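Local coordinates for iron-rich dpsA-homolog protein (Halobacterium salinarum, PDB 1TKP), which oxidises ferrous iron and stores it as a ferric mineral inside a hollow shell of twelve subunits, protecting DNA from oxidative damage, at the interface of chains A and B and the interface of chains A and C. Residues are numbered along the deposited sequence; one frame, centred on the assembly and turned at random. Chains: chain A/B/C, Iron-rich dpsA-homolog protein.

Contact 1: the interface of chains A and B. Residues chain A 134, 156-157, 160; chain B 20, 22, 84, 145, 147.
A:Glu160 and B:Arg84 meet in a salt bridge across this part of the subunit interface of the Dps shell. Both terminal nitrogens of the guanidinium group close on one carboxylate oxygen, with B:Arg84 NH2 2.7 Å and NH1 2.8 Å from A:Glu160 OE1. The carboxylate and guanidinium planes lie 27° apart, so the two flat groups are nearly coplanar although the side chains cross at about a right angle. A:Arg134 repeats this end-on grip on a backbone carbonyl: its NH1 and NH2 both donate to B:Leu20 O, each at 2.7 Å, and NH2 does so on a lone pair in the carbonyl plane. The methyl CE of B:Met22, folded back by its last two torsions (79° and 72°), lies over one face of that guanidinium, toward its rim on the NH2 side. B:Leu20 CD2 packs on the aliphatic stem of A:Glu160, while B:Ala147 CB lies 3.4 Å from the carboxylate carbon CD.

Within chain A, A:Arg134 NH2 forms a salt bridge with A:Glu160 OE2, arriving from above the carboxylate plane, and so helps position it. In the second shell, B:Asp145 OD2 forms a salt bridge with B:Arg84 NH2 on its syn side. Two carboxylates thus alternate with two arginines, which probably offsets the like charges brought together here. Water 1 joins both chains: it lies 2.7 Å from A:Glu160 OE2 and 2.6 Å from B:Asp145 OD2, and also meets A:Arg134 NE and B:Ala147 N.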
ATOM      1  N   ARG A 134     -35.723   6.782   3.362  1.00 24.99           N
ATOM      2  CA  ARG A 134     -35.987   8.234   3.436  1.00 26.57           C
ATOM      3  C   ARG A 134     -36.852   8.556   4.639  1.00 26.91           C
ATOM      4  O   ARG A 134     -36.542   9.442   5.398  1.00 26.17           O
ATOM      5  CB  ARG A 134     -36.624   8.700   2.146  1.00 25.35           C
ATOM      6  CG  ARG A 134     -35.652   9.321   1.065  1.00 26.71           C
ATOM      7  CD  ARG A 134     -36.333   9.532  -0.298  1.00 26.76           C
ATOM      8  NE  ARG A 134     -35.380   9.491  -1.400  1.00 25.64           N
ATOM      9  CZ  ARG A 134     -35.670   9.135  -2.611  1.00 27.02           C
ATOM     10  NH1 ARG A 134     -36.930   8.876  -2.924  1.00 24.81           N
ATOM     11  NH2 ARG A 134     -34.694   9.081  -3.541  1.00 28.36           N
ATOM     12  N   LEU A 156     -28.110   5.379   2.601  1.00 26.45           N
ATOM     13  CA  LEU A 156     -28.912   5.798   1.502  1.00 26.40           C
ATOM     14  C   LEU A 156     -28.134   6.315   0.267  1.00 26.67           C
ATOM     15  O   LEU A 156     -28.487   6.045  -0.851  1.00 27.43           O
ATOM     16  CB  LEU A 156     -29.980   6.769   1.954  1.00 25.46           C
ATOM     17  CG  LEU A 156     -30.887   7.407   0.889  1.00 25.33           C
ATOM     18  CD1 LEU A 156     -31.770   6.319   0.254  1.00 27.83           C
ATOM     19  CD2 LEU A 156     -31.733   8.467   1.480  1.00 23.21           C
ATOM     20  N   ILE A 157     -27.111   7.103   0.452  1.00 27.15           N
ATOM     21  CA  ILE A 157     -26.423   7.621  -0.731  1.00 28.07           C
ATOM     22  C   ILE A 157     -25.851   6.381  -1.520  1.00 28.80           C
ATOM     23  O   ILE A 157     -25.974   6.281  -2.754  1.00 28.15           O
ATOM     24  CB  ILE A 157     -25.378   8.789  -0.367  1.00 30.77           C
ATOM     25  CG1 ILE A 157     -24.635   9.353  -1.577  1.00 34.21           C
ATOM     26  CG2 ILE A 157     -24.333   8.411   0.617  1.00 29.34           C
ATOM     27  CD1 ILE A 157     -25.248   8.807  -2.939  1.00 42.97           C
ATOM     28  N   GLU A 160     -28.703   4.533  -3.296  1.00 26.32           N
ATOM     29  CA  GLU A 160     -29.312   5.269  -4.441  1.00 27.23           C
ATOM     30  C   GLU A 160     -28.355   5.186  -5.657  1.00 27.31           C
ATOM     31  O   GLU A 160     -28.784   5.080  -6.854  1.00 27.10           O
ATOM     32  CB  GLU A 160     -29.601   6.750  -4.065  1.00 26.81           C
ATOM     33  CG  GLU A 160     -30.798   6.913  -3.097  1.00 26.01           C
ATOM     34  CD  GLU A 160     -31.455   8.344  -3.095  1.00 28.96           C
ATOM     35  OE1 GLU A 160     -31.180   9.214  -3.948  1.00 33.02           O
ATOM     36  OE2 GLU A 160     -32.264   8.634  -2.222  1.00 31.66           O
TER
ATOM     37  N   LEU B  20     -35.047   5.900  -8.237  1.00 26.35           N
ATOM     38  CA  LEU B  20     -34.893   6.631  -6.983  1.00 26.72           C
ATOM     39  C   LEU B  20     -36.247   7.126  -6.357  1.00 26.27           C
ATOM     40  O   LEU B  20     -36.260   7.855  -5.366  1.00 26.67           O
ATOM     41  CB  LEU B  20     -34.046   7.830  -7.203  1.00 23.77           C
ATOM     42  CG  LEU B  20     -32.715   7.368  -7.738  1.00 29.02           C
ATOM     43  CD1 LEU B  20     -31.826   8.552  -7.942  1.00 26.78           C
ATOM     44  CD2 LEU B  20     -31.900   6.372  -6.836  1.00 26.58           C
ATOM     45  N   MET B  22     -38.179   9.403  -7.118  1.00 26.69           N
ATOM     46  CA  MET B  22     -38.235  10.826  -7.127  1.00 28.86           C
ATOM     47  C   MET B  22     -39.024  11.263  -8.370  1.00 28.63           C
ATOM     48  O   MET B  22     -38.528  11.064  -9.490  1.00 26.53           O
ATOM     49  CB  MET B  22     -36.847  11.390  -7.141  1.00 29.22           C
ATOM     50  CG  MET B  22     -36.842  12.857  -6.674  1.00 35.97           C
ATOM     51  SD  MET B  22     -36.944  12.936  -4.793  1.00 42.54           S
ATOM     52  CE  MET B  22     -35.162  12.305  -4.615  1.00 42.40           C
ATOM     53  N   ARG B  84     -25.554  13.866  -9.607  1.00 22.93           N
ATOM     54  CA  ARG B  84     -26.864  13.877  -8.971  1.00 22.92           C
ATOM     55  C   ARG B  84     -27.910  14.454  -9.916  1.00 23.24           C
ATOM     56  O   ARG B  84     -29.006  13.891 -10.080  1.00 23.42           O
ATOM     57  CB  ARG B  84     -26.792  14.687  -7.683  1.00 24.22           C
ATOM     58  CG  ARG B  84     -27.854  14.479  -6.821  1.00 16.87           C
ATOM     59  CD  ARG B  84     -28.141  12.996  -6.466  1.00 28.67           C
ATOM     60  NE  ARG B  84     -29.311  12.930  -5.549  1.00 27.39           N
ATOM     61  CZ  ARG B  84     -29.876  11.822  -5.125  1.00 26.69           C
ATOM     62  NH1 ARG B  84     -29.448  10.704  -5.606  1.00 31.39           N
ATOM     63  NH2 ARG B  84     -30.946  11.840  -4.319  1.00 23.20           N
ATOM     64  N   ASP B 145     -35.423  14.815   0.183  1.00 27.23           N
ATOM     65  CA  ASP B 145     -34.413  14.211  -0.654  1.00 26.95           C
ATOM     66  C   ASP B 145     -33.115  14.207   0.172  1.00 26.82           C
ATOM     67  O   ASP B 145     -32.218  15.068   0.050  1.00 25.91           O
ATOM     68  CB  ASP B 145     -34.301  14.852  -2.045  1.00 25.10           C
ATOM     69  CG  ASP B 145     -33.134  14.277  -2.896  1.00 29.20           C
ATOM     70  OD1 ASP B 145     -32.743  14.904  -3.960  1.00 30.81           O
ATOM     71  OD2 ASP B 145     -32.498  13.224  -2.578  1.00 30.10           O
ATOM     72  N   ALA B 147     -30.647  11.978   0.436  1.00 24.49           N
ATOM     73  CA  ALA B 147     -29.405  11.641  -0.172  1.00 24.21           C
ATOM     74  C   ALA B 147     -28.832  12.904  -0.774  1.00 24.33           C
ATOM     75  O   ALA B 147     -27.622  13.189  -0.678  1.00 22.54           O
ATOM     76  CB  ALA B 147     -29.608  10.551  -1.283  1.00 23.56           C
TER
HETATM   77  O   HOH W   1     -32.739  11.076  -1.209  1.00 32.66           O

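Contact 2: the interface of chains A and B. Residues chain A 134, 137-138, 153, 156; chain B 141, 144, 146.
B:His146 inserts its imidazole against the A:Glu138 side chain, and these two residues bury the most surface in this part of the subunit interface. The ring nitrogen NE2 donates a nearly straight hydrogen bond of 2.8 Å to A:Glu138 OE1, 167° at the hydrogen, using the anti lone pair of the carboxylate. The acceptor lies close to the ring plane, whereas the carboxylate is turned 57° against it. With CG beside the backbone N (chi1 -64°) and the chain extended beyond it, A:Glu138 brings its carboxylate to the imidazole edge.

One face of the ring meets A:Thr137 OG1, 3.3 Å above the plane and towards the rim; the carbonyl carbon of B:Gly144 lies over the opposite face, also toward its rim. The A:Thr137 hydroxyl bonds back to A:Arg134 O, 3.3 Å away, in its own helix. At another point of the ring edge, ND1 makes a weak hydrogen bond to B:Glu141 OE2. That carboxylate oxygen also forms a salt bridge with A:Arg153 NE at 3.2 Å, but the N-H points away, so the attraction is probably mainly electrostatic.

B:His146 stands at the start of helix 146-169, just after the turn that follows helix 115-142, and enters between helices 115-142 and 146-170 of chain A.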
ATOM      1  N   ARG A 134     -35.723   6.782   3.362  1.00 24.99           N
ATOM      2  CA  ARG A 134     -35.987   8.234   3.436  1.00 26.57           C
ATOM      3  C   ARG A 134     -36.852   8.556   4.639  1.00 26.91           C
ATOM      4  O   ARG A 134     -36.542   9.442   5.398  1.00 26.17           O
ATOM      5  CB  ARG A 134     -36.624   8.700   2.146  1.00 25.35           C
ATOM      6  CG  ARG A 134     -35.652   9.321   1.065  1.00 26.71           C
ATOM      7  CD  ARG A 134     -36.333   9.532  -0.298  1.00 26.76           C
ATOM      8  NE  ARG A 134     -35.380   9.491  -1.400  1.00 25.64           N
ATOM      9  CZ  ARG A 134     -35.670   9.135  -2.611  1.00 27.02           C
ATOM     10  NH1 ARG A 134     -36.930   8.876  -2.924  1.00 24.81           N
ATOM     11  NH2 ARG A 134     -34.694   9.081  -3.541  1.00 28.36           N
ATOM     12  N   THR A 137     -35.042   7.992   8.010  1.00 26.80           N
ATOM     13  CA  THR A 137     -34.183   9.067   8.394  1.00 28.24           C
ATOM     14  C   THR A 137     -34.917  10.240   9.043  1.00 28.67           C
ATOM     15  O   THR A 137     -34.428  10.764  10.051  1.00 28.63           O
ATOM     16  CB  THR A 137     -33.107   9.524   7.347  1.00 29.45           C
ATOM     17  OG1 THR A 137     -33.647  10.531   6.542  1.00 38.56           O
ATOM     18  CG2 THR A 137     -32.604   8.433   6.393  1.00 21.34           C
ATOM     19  N   GLU A 138     -36.114  10.607   8.578  1.00 29.70           N
ATOM     20  CA  GLU A 138     -36.836  11.742   9.189  1.00 30.18           C
ATOM     21  C   GLU A 138     -37.301  11.284  10.548  1.00 29.49           C
ATOM     22  O   GLU A 138     -37.342  12.042  11.557  1.00 29.06           O
ATOM     23  CB  GLU A 138     -38.098  12.132   8.383  1.00 32.63           C
ATOM     24  CG  GLU A 138     -37.803  12.643   6.961  1.00 37.07           C
ATOM     25  CD  GLU A 138     -38.990  12.512   5.948  1.00 44.09           C
ATOM     26  OE1 GLU A 138     -38.668  12.481   4.689  1.00 42.69           O
ATOM     27  OE2 GLU A 138     -40.220  12.430   6.390  1.00 46.92           O
ATOM     28  N   ARG A 153     -28.481   8.100   6.152  1.00 23.21           N
ATOM     29  CA  ARG A 153     -28.150   8.895   4.991  1.00 24.48           C
ATOM     30  C   ARG A 153     -26.902   8.372   4.357  1.00 24.91           C
ATOM     31  O   ARG A 153     -26.850   8.243   3.170  1.00 25.08           O
ATOM     32  CB  ARG A 153     -27.880  10.351   5.421  1.00 26.21           C
ATOM     33  CG  ARG A 153     -29.195  11.122   5.815  1.00 23.58           C
ATOM     34  CD  ARG A 153     -28.797  12.515   6.393  1.00 26.44           C
ATOM     35  NE  ARG A 153     -29.863  13.018   7.209  1.00 28.65           N
ATOM     36  CZ  ARG A 153     -29.817  13.378   8.449  1.00 29.41           C
ATOM     37  NH1 ARG A 153     -28.670  13.397   9.170  1.00 26.59           N
ATOM     38  NH2 ARG A 153     -30.974  13.836   8.950  1.00 28.08           N
ATOM     39  N   LEU A 156     -28.110   5.379   2.601  1.00 26.45           N
ATOM     40  CA  LEU A 156     -28.912   5.798   1.502  1.00 26.40           C
ATOM     41  C   LEU A 156     -28.134   6.315   0.267  1.00 26.67           C
ATOM     42  O   LEU A 156     -28.487   6.045  -0.851  1.00 27.43           O
ATOM     43  CB  LEU A 156     -29.980   6.769   1.954  1.00 25.46           C
ATOM     44  CG  LEU A 156     -30.887   7.407   0.889  1.00 25.33           C
ATOM     45  CD1 LEU A 156     -31.770   6.319   0.254  1.00 27.83           C
ATOM     46  CD2 LEU A 156     -31.733   8.467   1.480  1.00 23.21           C
TER
ATOM     47  N   GLU B 141     -33.497  18.631   1.984  1.00 27.28           N
ATOM     48  CA  GLU B 141     -34.137  18.041   3.186  1.00 30.34           C
ATOM     49  C   GLU B 141     -35.683  18.273   3.187  1.00 29.90           C
ATOM     50  O   GLU B 141     -36.438  17.353   3.381  1.00 30.02           O
ATOM     51  CB  GLU B 141     -33.476  18.413   4.543  1.00 30.30           C
ATOM     52  CG  GLU B 141     -32.132  17.634   4.838  1.00 38.89           C
ATOM     53  CD  GLU B 141     -32.234  16.373   5.768  1.00 46.52           C
ATOM     54  OE1 GLU B 141     -33.205  16.559   6.670  1.00 52.89           O
ATOM     55  OE2 GLU B 141     -31.372  15.295   5.622  1.00 27.35           O
ATOM     56  N   GLY B 144     -37.423  16.127   1.317  1.00 27.74           N
ATOM     57  CA  GLY B 144     -37.299  14.729   1.741  1.00 28.39           C
ATOM     58  C   GLY B 144     -36.235  14.036   0.890  1.00 28.46           C
ATOM     59  O   GLY B 144     -36.180  12.825   0.846  1.00 29.06           O
ATOM     60  N   HIS B 146     -33.097  13.220   1.067  1.00 27.48           N
ATOM     61  CA  HIS B 146     -32.069  13.112   2.078  1.00 26.91           C
ATOM     62  C   HIS B 146     -30.690  12.813   1.481  1.00 26.78           C
ATOM     63  O   HIS B 146     -29.705  13.379   1.946  1.00 25.91           O
ATOM     64  CB  HIS B 146     -32.520  12.141   3.137  1.00 26.75           C
ATOM     65  CG  HIS B 146     -33.813  12.534   3.747  1.00 27.90           C
ATOM     66  ND1 HIS B 146     -33.960  13.695   4.499  1.00 30.10           N
ATOM     67  CD2 HIS B 146     -35.018  11.904   3.781  1.00 27.80           C
ATOM     68  CE1 HIS B 146     -35.212  13.778   4.934  1.00 25.98           C
ATOM     69  NE2 HIS B 146     -35.877  12.715   4.506  1.00 27.63           N
TER

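Contact 3: the interface of chains A and C. Residues chain A 7-11; chain C 111-113.
A:Ala9 and C:Val112 form the small apolar centre, with the alanine methyl CB 3.8 Å from C:Val112 CB and a little farther from the CG2 branch. The valine's chi1 of 174° swings CG1 away from its backbone N, which leaves CG2 the nearer of the two methyls to the alanine. A second apolar patch lies beside A:Ala7: its CB is 3.9 Å from C:Asp111 CB, and its CA lies 4.1 Å from C:Tyr113 CD2, above the ring plane and beyond its rim.

Around this core A:Ala9 and C:Val112 pair as an isolated antiparallel beta bridge between two loop segments. The backbone N of C:Val112 donates to A:Ala9 O over 2.9 Å. In return, C:Val112 O receives A:Arg8 N at 2.9 Å and A:Ala9 N at 3.3 Å, both weak bonds.

At the polar rim, the carboxylate of C:Asp111 reaches along the chain A tail. Its chi1 of -71° directs the carboxylate toward A:Ala11, where OD1 accepts a hydrogen bond from the backbone N, 3.0 Å away. The N-H arrives on the anti side, 15° out of the carboxylate plane. A:Thr10 runs alongside the aspartate, with its CG2 methyl 3.6 Å from C:Asp111 OD1.

The contact joins the N-terminal tail of chain A, before helix 24-54, to the segment of chain C that leads into helix 115-142.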
ATOM      1  N   ALA A   7     -32.581 -17.241  27.528  1.00 30.79           N
ATOM      2  CA  ALA A   7     -32.291 -16.222  26.537  1.00 30.17           C
ATOM      3  C   ALA A   7     -31.743 -14.992  27.228  1.00 29.36           C
ATOM      4  O   ALA A   7     -32.290 -14.547  28.272  1.00 31.44           O
ATOM      5  CB  ALA A   7     -33.525 -15.872  25.646  1.00 28.42           C
ATOM      6  N   ARG A   8     -30.634 -14.502  26.693  1.00 29.10           N
ATOM      7  CA  ARG A   8     -30.088 -13.178  27.012  1.00 28.29           C
ATOM      8  C   ARG A   8     -31.053 -12.071  26.547  1.00 27.62           C
ATOM      9  O   ARG A   8     -31.163 -11.048  27.219  1.00 28.74           O
ATOM     10  CB  ARG A   8     -28.721 -12.970  26.334  1.00 26.90           C
ATOM     11  CG  ARG A   8     -27.660 -12.930  27.306  1.00 30.18           C
ATOM     12  CD  ARG A   8     -26.305 -12.604  26.788  1.00 31.37           C
ATOM     13  NE  ARG A   8     -25.812 -11.284  27.148  1.00 27.07           N
ATOM     14  CZ  ARG A   8     -25.555 -10.881  28.395  1.00 29.30           C
ATOM     15  NH1 ARG A   8     -25.837 -11.669  29.453  1.00 17.62           N
ATOM     16  NH2 ARG A   8     -25.040  -9.628  28.572  1.00 26.70           N
ATOM     17  N   ALA A   9     -31.670 -12.236  25.378  1.00 25.90           N
ATOM     18  CA  ALA A   9     -32.591 -11.230  24.841  1.00 25.89           C
ATOM     19  C   ALA A   9     -33.680 -11.933  24.065  1.00 26.26           C
ATOM     20  O   ALA A   9     -33.390 -12.896  23.324  1.00 28.04           O
ATOM     21  CB  ALA A   9     -31.846 -10.091  23.867  1.00 24.22           C
ATOM     22  N   THR A  10     -34.899 -11.403  24.144  1.00 25.76           N
ATOM     23  CA  THR A  10     -35.976 -11.930  23.364  1.00 26.28           C
ATOM     24  C   THR A  10     -36.191 -11.146  22.118  1.00 26.25           C
ATOM     25  O   THR A  10     -36.343  -9.881  22.153  1.00 26.33           O
ATOM     26  CB  THR A  10     -37.237 -11.819  24.227  1.00 27.86           C
ATOM     27  OG1 THR A  10     -36.954 -12.431  25.511  1.00 26.87           O
ATOM     28  CG2 THR A  10     -38.396 -12.652  23.615  1.00 26.03           C
ATOM     29  N   ALA A  11     -36.329 -11.872  21.031  1.00 25.09           N
ATOM     30  CA  ALA A  11     -36.623 -11.253  19.774  1.00 25.96           C
ATOM     31  C   ALA A  11     -37.760 -10.309  20.000  1.00 27.49           C
ATOM     32  O   ALA A  11     -38.632 -10.621  20.758  1.00 29.42           O
ATOM     33  CB  ALA A  11     -37.000 -12.294  18.801  1.00 25.45           C
TER
ATOM     34  N   ASP C 111     -34.284 -15.674  19.316  1.00 26.36           N
ATOM     35  CA  ASP C 111     -33.749 -15.136  20.573  1.00 27.77           C
ATOM     36  C   ASP C 111     -32.212 -15.081  20.486  1.00 27.24           C
ATOM     37  O   ASP C 111     -31.624 -15.831  19.680  1.00 25.75           O
ATOM     38  CB  ASP C 111     -34.131 -15.990  21.769  1.00 27.11           C
ATOM     39  CG  ASP C 111     -35.637 -15.856  22.090  1.00 31.25           C
ATOM     40  OD1 ASP C 111     -36.321 -14.829  21.687  1.00 26.23           O
ATOM     41  OD2 ASP C 111     -36.175 -16.798  22.697  1.00 35.11           O
ATOM     42  N   VAL C 112     -31.636 -14.315  21.426  1.00 26.26           N
ATOM     43  CA  VAL C 112     -30.191 -14.117  21.553  1.00 25.48           C
ATOM     44  C   VAL C 112     -29.822 -14.923  22.725  1.00 25.69           C
ATOM     45  O   VAL C 112     -30.473 -14.894  23.789  1.00 27.07           O
ATOM     46  CB  VAL C 112     -29.901 -12.630  21.755  1.00 25.06           C
ATOM     47  CG1 VAL C 112     -28.430 -12.405  22.029  1.00 24.13           C
ATOM     48  CG2 VAL C 112     -30.282 -11.852  20.502  1.00 24.50           C
ATOM     49  N   TYR C 113     -28.840 -15.745  22.550  1.00 25.37           N
ATOM     50  CA  TYR C 113     -28.389 -16.568  23.670  1.00 25.78           C
ATOM     51  C   TYR C 113     -27.036 -16.106  24.153  1.00 26.69           C
ATOM     52  O   TYR C 113     -26.388 -15.313  23.479  1.00 28.63           O
ATOM     53  CB  TYR C 113     -28.329 -17.999  23.197  1.00 26.07           C
ATOM     54  CG  TYR C 113     -29.723 -18.511  22.952  1.00 28.45           C
ATOM     55  CD1 TYR C 113     -30.222 -18.523  21.702  1.00 29.13           C
ATOM     56  CD2 TYR C 113     -30.567 -18.887  24.001  1.00 26.46           C
ATOM     57  CE1 TYR C 113     -31.441 -18.981  21.447  1.00 33.89           C
ATOM     58  CE2 TYR C 113     -31.828 -19.318  23.748  1.00 31.14           C
ATOM     59  CZ  TYR C 113     -32.266 -19.369  22.455  1.00 33.09           C
ATOM     60  OH  TYR C 113     -33.521 -19.776  22.083  1.00 37.71           O
TER

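Contacts 1 and 2 belong to one interface between chains A and B. Their C-alpha centres are about 7 Å apart, and A:Arg134 and A:Leu156 serve both, so they form neighbouring parts of one mixed polar and apolar surface on helices 115-142 and 146-170 of chain A. The C-alpha centre of contact 3 is about 35 Å from that of contact 1 and about 31 Å from that of contact 2, on the two-fold symmetric interface with chain C. Chain A thus meets one neighbour through its helices, against helices and loops of chain B, and another through its tail; both junctions probably help close the dodecameric shell.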